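Local coordinates for G/U mismatch-specific DNA glycosylase (Deinococcus radiodurans, PDB 2C2Q), which is a mismatch-specific DNA glycosylase of the uracil-DNA glycosylase superfamily, built around a mixed beta-sheet flanked by helices, at residues R43-L57 / P69-T83. The protein carries 1 engineered substitution. Numbering follows the deposited sequence.
Sequences RAYYANPENKFWRTL and PQEYATLPQYGLGLT
Leu-75 O is gripped by two backbone donors, Tyr-78 N at 2.9 Å and Leu-80 N at 3.1 Å, from opposite faces of its carbonyl plane, while Leu-75 CD1 sits at the indole edge of Trp-54. Trp-54 NE1 donates to Tyr-45 O at 2.9 Å, with the oxygen in the indole plane. Held this way, the indole sets one face over Phe-53 CD2 and the other over Pro-69 N. Its far corner, Trp-54 CH2, meets Tyr-72 CB at 3.6 Å. Tyr-72 CG stands between backbone N and carbonyl carbon (chi1 72°), a torsion that turns the phenol back against Tyr-45. The two rings meet obliquely, with Tyr-45 CD2 3.4 Å from Tyr-72 CD1 and planes at 47°. Leu-82 CD1, on edge strand 80-84, covers a face of Tyr-45 in a CH-pi contact, 3.9 Å from the ring centroid. Tyr-45 OH is hydrogen-bonded to Pro-19 O. One water bridges Arg-43 O and Tyr-72 OH; another joins Tyr-46 OH, itself bonded to Thr-121, to Thr-83 O. Buried Tyr-45 N has no partner. With no direct hydrogen bond between the segments, apolar packing and two water bridges must hold the 3-10 segment and edge strand to loop 44-47 and helix 53-59.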
loop_
_atom_site.group_PDB
_atom_site.type_symbol
_atom_site.label_atom_id
_atom_site.label_comp_id
_atom_site.label_asym_id
_atom_site.label_seq_id
_atom_site.Cartn_x
_atom_site.Cartn_y
_atom_site.Cartn_z
ATOM N N ARG A 43 -4.289 10.282 12.288
ATOM C CA ARG A 43 -3.084 9.478 12.470
ATOM C C ARG A 43 -3.435 8.008 12.132
ATOM O O ARG A 43 -3.197 7.093 12.911
ATOM C CB ARG A 43 -2.515 9.597 13.923
ATOM C CG ARG A 43 -1.827 10.973 14.110
ATOM C CD ARG A 43 -1.190 11.085 15.484
ATOM N NE ARG A 43 -0.936 12.472 15.880
ATOM C CZ ARG A 43 -0.575 12.863 17.117
ATOM N NH1 ARG A 43 -0.409 11.987 18.100
ATOM N NH2 ARG A 43 -0.375 14.156 17.376
ATOM N N ALA A 44 -4.015 7.784 10.954
ATOM C CA ALA A 44 -4.395 6.417 10.537
ATOM C C ALA A 44 -4.227 6.318 8.997
ATOM O O ALA A 44 -3.599 7.211 8.371
ATOM C CB ALA A 44 -5.859 6.115 11.002
ATOM N N TYR A 45 -4.765 5.247 8.389
ATOM C CA TYR A 45 -4.686 5.069 6.931
ATOM C C TYR A 45 -6.088 4.981 6.402
ATOM O O TYR A 45 -6.919 4.381 7.089
ATOM C CB TYR A 45 -3.928 3.789 6.579
ATOM C CG TYR A 45 -2.405 3.898 6.712
ATOM C CD1 TYR A 45 -1.577 4.051 5.579
ATOM C CD2 TYR A 45 -1.812 3.862 7.987
ATOM C CE1 TYR A 45 -0.136 4.129 5.736
ATOM C CE2 TYR A 45 -0.426 3.956 8.138
ATOM C CZ TYR A 45 0.395 4.086 7.004
ATOM O OH TYR A 45 1.780 4.140 7.150
ATOM N N TYR A 46 -6.269 5.485 5.177
ATOM C CA TYR A 46 -7.537 5.411 4.398
ATOM C C TYR A 46 -8.716 5.689 5.322
ATOM O O TYR A 46 -9.688 4.874 5.396
ATOM C CB TYR A 46 -7.634 4.020 3.740
ATOM C CG TYR A 46 -6.432 3.710 2.897
ATOM C CD1 TYR A 46 -6.266 4.278 1.602
ATOM C CD2 TYR A 46 -5.438 2.869 3.383
ATOM C CE1 TYR A 46 -5.129 4.010 0.852
ATOM C CE2 TYR A 46 -4.290 2.573 2.643
ATOM C CZ TYR A 46 -4.114 3.153 1.370
ATOM O OH TYR A 46 -3.006 2.913 0.606
ATOM N N ALA A 47 -8.611 6.821 6.053
ATOM C CA ALA A 47 -9.570 7.171 7.083
ATOM C C ALA A 47 -10.808 7.940 6.576
ATOM O O ALA A 47 -11.762 8.129 7.344
ATOM C CB ALA A 47 -8.880 7.950 8.263
ATOM N N ASN A 48 -10.767 8.431 5.339
ATOM C CA ASN A 48 -11.935 9.088 4.731
ATOM C C ASN A 48 -13.010 8.017 4.672
ATOM O O ASN A 48 -12.809 6.927 4.141
ATOM C CB ASN A 48 -11.606 9.612 3.347
ATOM C CG ASN A 48 -12.816 10.225 2.648
ATOM O OD1 ASN A 48 -13.940 9.743 2.811
ATOM N ND2 ASN A 48 -12.591 11.270 1.885
ATOM N N PRO A 49 -14.142 8.296 5.300
ATOM C CA PRO A 49 -15.150 7.263 5.473
ATOM C C PRO A 49 -15.719 6.751 4.137
ATOM O O PRO A 49 -16.282 5.677 4.127
ATOM C CB PRO A 49 -16.255 7.967 6.263
ATOM C CG PRO A 49 -15.611 9.162 6.859
ATOM C CD PRO A 49 -14.516 9.598 5.900
ATOM N N GLU A 50 -15.577 7.500 3.042
ATOM C CA GLU A 50 -16.037 7.057 1.696
ATOM C C GLU A 50 -14.931 6.324 0.900
ATOM O O GLU A 50 -15.147 5.889 -0.249
ATOM C CB GLU A 50 -16.545 8.241 0.894
ATOM C CG GLU A 50 -17.746 8.902 1.555
ATOM C CD GLU A 50 -18.339 9.993 0.696
ATOM O OE1 GLU A 50 -17.635 10.997 0.434
ATOM O OE2 GLU A 50 -19.515 9.842 0.272
ATOM N N ASN A 51 -13.711 6.281 1.457
ATOM C CA ASN A 51 -12.641 5.538 0.831
ATOM C C ASN A 51 -12.953 4.054 1.023
ATOM O O ASN A 51 -13.255 3.647 2.144
ATOM C CB ASN A 51 -11.255 5.883 1.473
ATOM C CG ASN A 51 -10.126 5.292 0.659
ATOM O OD1 ASN A 51 -10.037 4.064 0.535
ATOM N ND2 ASN A 51 -9.288 6.142 0.046
ATOM N N LYS A 52 -12.879 3.247 -0.051
ATOM C CA LYS A 52 -13.336 1.829 -0.017
ATOM C C LYS A 52 -12.263 0.852 0.515
ATOM O O LYS A 52 -12.487 -0.348 0.557
ATOM C CB LYS A 52 -13.712 1.319 -1.442
ATOM C CG LYS A 52 -14.727 2.165 -2.163
ATOM C CD LYS A 52 -15.171 1.453 -3.491
ATOM C CE LYS A 52 -14.693 2.291 -4.645
ATOM N NZ LYS A 52 -15.406 3.575 -4.705
ATOM N N PHE A 53 -11.064 1.356 0.921
ATOM C CA PHE A 53 -9.979 0.448 1.238
ATOM C C PHE A 53 -10.339 -0.608 2.317
ATOM O O PHE A 53 -10.103 -1.814 2.075
ATOM C CB PHE A 53 -8.806 1.289 1.764
ATOM C CG PHE A 53 -7.579 0.475 2.103
ATOM C CD1 PHE A 53 -6.644 0.114 1.139
ATOM C CD2 PHE A 53 -7.305 0.158 3.458
ATOM C CE1 PHE A 53 -5.479 -0.605 1.505
ATOM C CE2 PHE A 53 -6.158 -0.562 3.794
ATOM C CZ PHE A 53 -5.272 -0.943 2.845
ATOM N N TRP A 54 -10.794 -0.187 3.498
ATOM C CA TRP A 54 -11.060 -1.113 4.636
ATOM C C TRP A 54 -12.165 -2.151 4.300
ATOM O O TRP A 54 -11.958 -3.350 4.501
ATOM C CB TRP A 54 -11.332 -0.389 5.923
ATOM C CG TRP A 54 -10.123 0.393 6.353
ATOM C CD1 TRP A 54 -10.006 1.733 6.362
ATOM C CD2 TRP A 54 -8.826 -0.142 6.766
ATOM N NE1 TRP A 54 -8.740 2.106 6.794
ATOM C CE2 TRP A 54 -7.976 0.988 7.002
ATOM C CE3 TRP A 54 -8.292 -1.438 6.923
ATOM C CZ2 TRP A 54 -6.667 0.859 7.485
ATOM C CZ3 TRP A 54 -6.960 -1.573 7.372
ATOM C CH2 TRP A 54 -6.167 -0.420 7.641
ATOM N N ARG A 55 -13.210 -1.664 3.648
ATOM C CA ARG A 55 -14.286 -2.566 3.096
ATOM C C ARG A 55 -13.665 -3.576 2.134
ATOM O O ARG A 55 -13.954 -4.782 2.214
ATOM C CB ARG A 55 -15.289 -1.715 2.344
ATOM C CG ARG A 55 -16.484 -2.416 1.672
ATOM C CD ARG A 55 -17.453 -1.299 1.122
ATOM N NE ARG A 55 -17.090 -0.016 1.778
ATOM C CZ ARG A 55 -17.139 1.196 1.213
ATOM N NH1 ARG A 55 -17.601 1.353 -0.035
ATOM N NH2 ARG A 55 -16.751 2.270 1.913
ATOM N N THR A 56 -12.834 -3.097 1.197
ATOM C CA THR A 56 -12.255 -3.939 0.190
ATOM C C THR A 56 -11.371 -5.027 0.785
ATOM O O THR A 56 -11.497 -6.195 0.446
ATOM C CB THR A 56 -11.512 -3.091 -0.910
ATOM O OG1 THR A 56 -12.451 -2.169 -1.524
ATOM C CG2 THR A 56 -10.906 -3.966 -2.020
ATOM N N LEU A 57 -10.488 -4.680 1.731
ATOM C CA LEU A 57 -9.721 -5.759 2.358
ATOM C C LEU A 57 -10.609 -6.869 2.951
ATOM O O LEU A 57 -10.216 -8.027 2.878
ATOM C CB LEU A 57 -8.843 -5.211 3.501
ATOM C CG LEU A 57 -7.725 -4.208 3.179
ATOM C CD1 LEU A 57 -6.704 -4.098 4.291
ATOM C CD2 LEU A 57 -7.072 -4.162 1.862
ATOM N N PRO A 69 -10.300 2.509 10.610
ATOM C CA PRO A 69 -8.985 3.101 10.306
ATOM C C PRO A 69 -7.980 3.050 11.480
ATOM O O PRO A 69 -6.769 2.785 11.244
ATOM C CB PRO A 69 -9.339 4.521 9.832
ATOM C CG PRO A 69 -10.728 4.293 9.094
ATOM C CD PRO A 69 -11.407 3.375 10.112
ATOM N N GLN A 70 -8.471 3.214 12.706
ATOM C CA GLN A 70 -7.554 3.273 13.868
ATOM C C GLN A 70 -6.926 1.914 14.219
ATOM O O GLN A 70 -5.999 1.838 15.027
ATOM C CB GLN A 70 -8.245 3.926 15.075
ATOM C CG GLN A 70 -8.339 5.544 14.949
ATOM C CD GLN A 70 -9.193 6.206 16.062
ATOM O OE1 GLN A 70 -8.646 6.632 17.125
ATOM N NE2 GLN A 70 -10.522 6.305 15.843
ATOM N N GLU A 71 -7.464 0.850 13.616
ATOM C CA GLU A 71 -6.936 -0.503 13.788
ATOM C C GLU A 71 -5.824 -0.855 12.803
ATOM O O GLU A 71 -5.351 -1.989 12.782
ATOM C CB GLU A 71 -8.112 -1.490 13.729
ATOM C CG GLU A 71 -8.922 -1.518 15.045
ATOM C CD GLU A 71 -10.203 -2.348 14.943
ATOM O OE1 GLU A 71 -10.692 -2.534 13.825
ATOM O OE2 GLU A 71 -10.707 -2.817 16.006
ATOM N N TYR A 72 -5.375 0.138 12.017
ATOM C CA TYR A 72 -4.481 -0.158 10.915
ATOM C C TYR A 72 -3.204 -0.927 11.312
ATOM O O TYR A 72 -2.670 -1.760 10.545
ATOM C CB TYR A 72 -4.125 1.125 10.190
ATOM C CG TYR A 72 -3.193 2.010 10.999
ATOM C CD1 TYR A 72 -1.815 1.953 10.751
ATOM C CD2 TYR A 72 -3.698 2.890 11.991
ATOM C CE1 TYR A 72 -0.882 2.743 11.495
ATOM C CE2 TYR A 72 -2.796 3.709 12.758
ATOM C CZ TYR A 72 -1.407 3.625 12.480
ATOM O OH TYR A 72 -0.494 4.403 13.196
ATOM N N ALA A 73 -2.672 -0.614 12.500
ATOM C CA ALA A 73 -1.443 -1.239 12.953
ATOM C C ALA A 73 -1.535 -2.718 13.307
ATOM O O ALA A 73 -0.505 -3.360 13.517
ATOM C CB ALA A 73 -0.744 -0.429 14.127
ATOM N N THR A 74 -2.770 -3.271 13.361
ATOM C CA THR A 74 -2.958 -4.654 13.667
ATOM C C THR A 74 -2.790 -5.538 12.437
ATOM O O THR A 74 -2.741 -6.764 12.534
ATOM C CB THR A 74 -4.346 -4.898 14.293
ATOM O OG1 THR A 74 -5.373 -4.672 13.293
ATOM C CG2 THR A 74 -4.664 -3.908 15.467
ATOM N N LEU A 75 -2.661 -4.913 11.270
ATOM C CA LEU A 75 -2.600 -5.687 10.055
ATOM C C LEU A 75 -1.529 -6.791 10.009
ATOM O O LEU A 75 -1.725 -7.792 9.298
ATOM C CB LEU A 75 -2.432 -4.768 8.817
ATOM C CG LEU A 75 -3.693 -4.006 8.350
ATOM C CD1 LEU A 75 -3.328 -3.128 7.144
ATOM C CD2 LEU A 75 -4.784 -5.032 7.969
ATOM N N PRO A 76 -0.370 -6.623 10.660
ATOM C CA PRO A 76 0.625 -7.699 10.598
ATOM C C PRO A 76 0.164 -9.058 11.122
ATOM O O PRO A 76 0.757 -10.079 10.734
ATOM C CB PRO A 76 1.812 -7.163 11.436
ATOM C CG PRO A 76 1.693 -5.687 11.280
ATOM C CD PRO A 76 0.198 -5.420 11.332
ATOM N N GLN A 77 -0.850 -9.080 11.967
ATOM C CA GLN A 77 -1.370 -10.352 12.459
ATOM C C GLN A 77 -1.997 -11.160 11.275
ATOM O O GLN A 77 -2.198 -12.371 11.350
ATOM C CB GLN A 77 -2.334 -10.114 13.617
ATOM C CG GLN A 77 -3.734 -9.629 13.220
ATOM C CD GLN A 77 -4.635 -9.455 14.366
ATOM O OE1 GLN A 77 -4.637 -10.276 15.330
ATOM N NE2 GLN A 77 -5.465 -8.405 14.294
ATOM N N TYR A 78 -2.267 -10.461 10.185
ATOM C CA TYR A 78 -2.802 -11.063 8.947
ATOM C C TYR A 78 -1.742 -11.107 7.868
ATOM O O TYR A 78 -2.031 -11.426 6.717
ATOM C CB TYR A 78 -4.061 -10.266 8.498
ATOM C CG TYR A 78 -5.125 -10.196 9.573
ATOM C CD1 TYR A 78 -5.565 -11.345 10.194
ATOM C CD2 TYR A 78 -5.703 -8.977 9.948
ATOM C CE1 TYR A 78 -6.548 -11.313 11.184
ATOM C CE2 TYR A 78 -6.666 -8.935 10.915
ATOM C CZ TYR A 78 -7.081 -10.102 11.540
ATOM O OH TYR A 78 -8.067 -10.057 12.499
ATOM N N GLY A 79 -0.504 -10.782 8.240
ATOM C CA GLY A 79 0.624 -10.712 7.326
ATOM C C GLY A 79 0.678 -9.498 6.391
ATOM O O GLY A 79 1.417 -9.487 5.409
ATOM N N LEU A 80 -0.046 -8.444 6.765
ATOM C CA LEU A 80 -0.112 -7.222 5.963
ATOM C C LEU A 80 0.591 -6.057 6.689
ATOM O O LEU A 80 0.517 -5.963 7.924
ATOM C CB LEU A 80 -1.553 -6.810 5.704
ATOM C CG LEU A 80 -2.173 -7.345 4.383
ATOM C CD1 LEU A 80 -2.041 -8.922 4.349
ATOM C CD2 LEU A 80 -3.588 -6.874 4.264
ATOM N N GLY A 81 1.228 -5.211 5.902
ATOM C CA GLY A 81 1.812 -3.931 6.372
ATOM C C GLY A 81 1.397 -2.759 5.495
ATOM O O GLY A 81 0.660 -2.923 4.487
ATOM N N LEU A 82 1.924 -1.580 5.822
ATOM C CA LEU A 82 1.462 -0.349 5.220
ATOM C C LEU A 82 2.593 0.660 5.178
ATOM O O LEU A 82 3.389 0.784 6.162
ATOM C CB LEU A 82 0.329 0.322 6.027
ATOM C CG LEU A 82 -1.013 -0.434 6.099
ATOM C CD1 LEU A 82 -1.867 0.233 7.120
ATOM C CD2 LEU A 82 -1.626 -0.357 4.628
ATOM N N THR A 83 2.645 1.375 4.087
ATOM C CA THR A 83 3.418 2.644 4.010
ATOM C C THR A 83 2.870 3.497 2.836
ATOM O O THR A 83 1.891 3.106 2.220
ATOM C CB THR A 83 4.947 2.372 3.883
ATOM O OG1 THR A 83 5.675 3.618 3.893
ATOM C CG2 THR A 83 5.304 1.666 2.542
HETATM O O HOH W 1 -1.273 6.261 14.700
HETATM O O HOH W 2 -0.999 2.503 2.264
#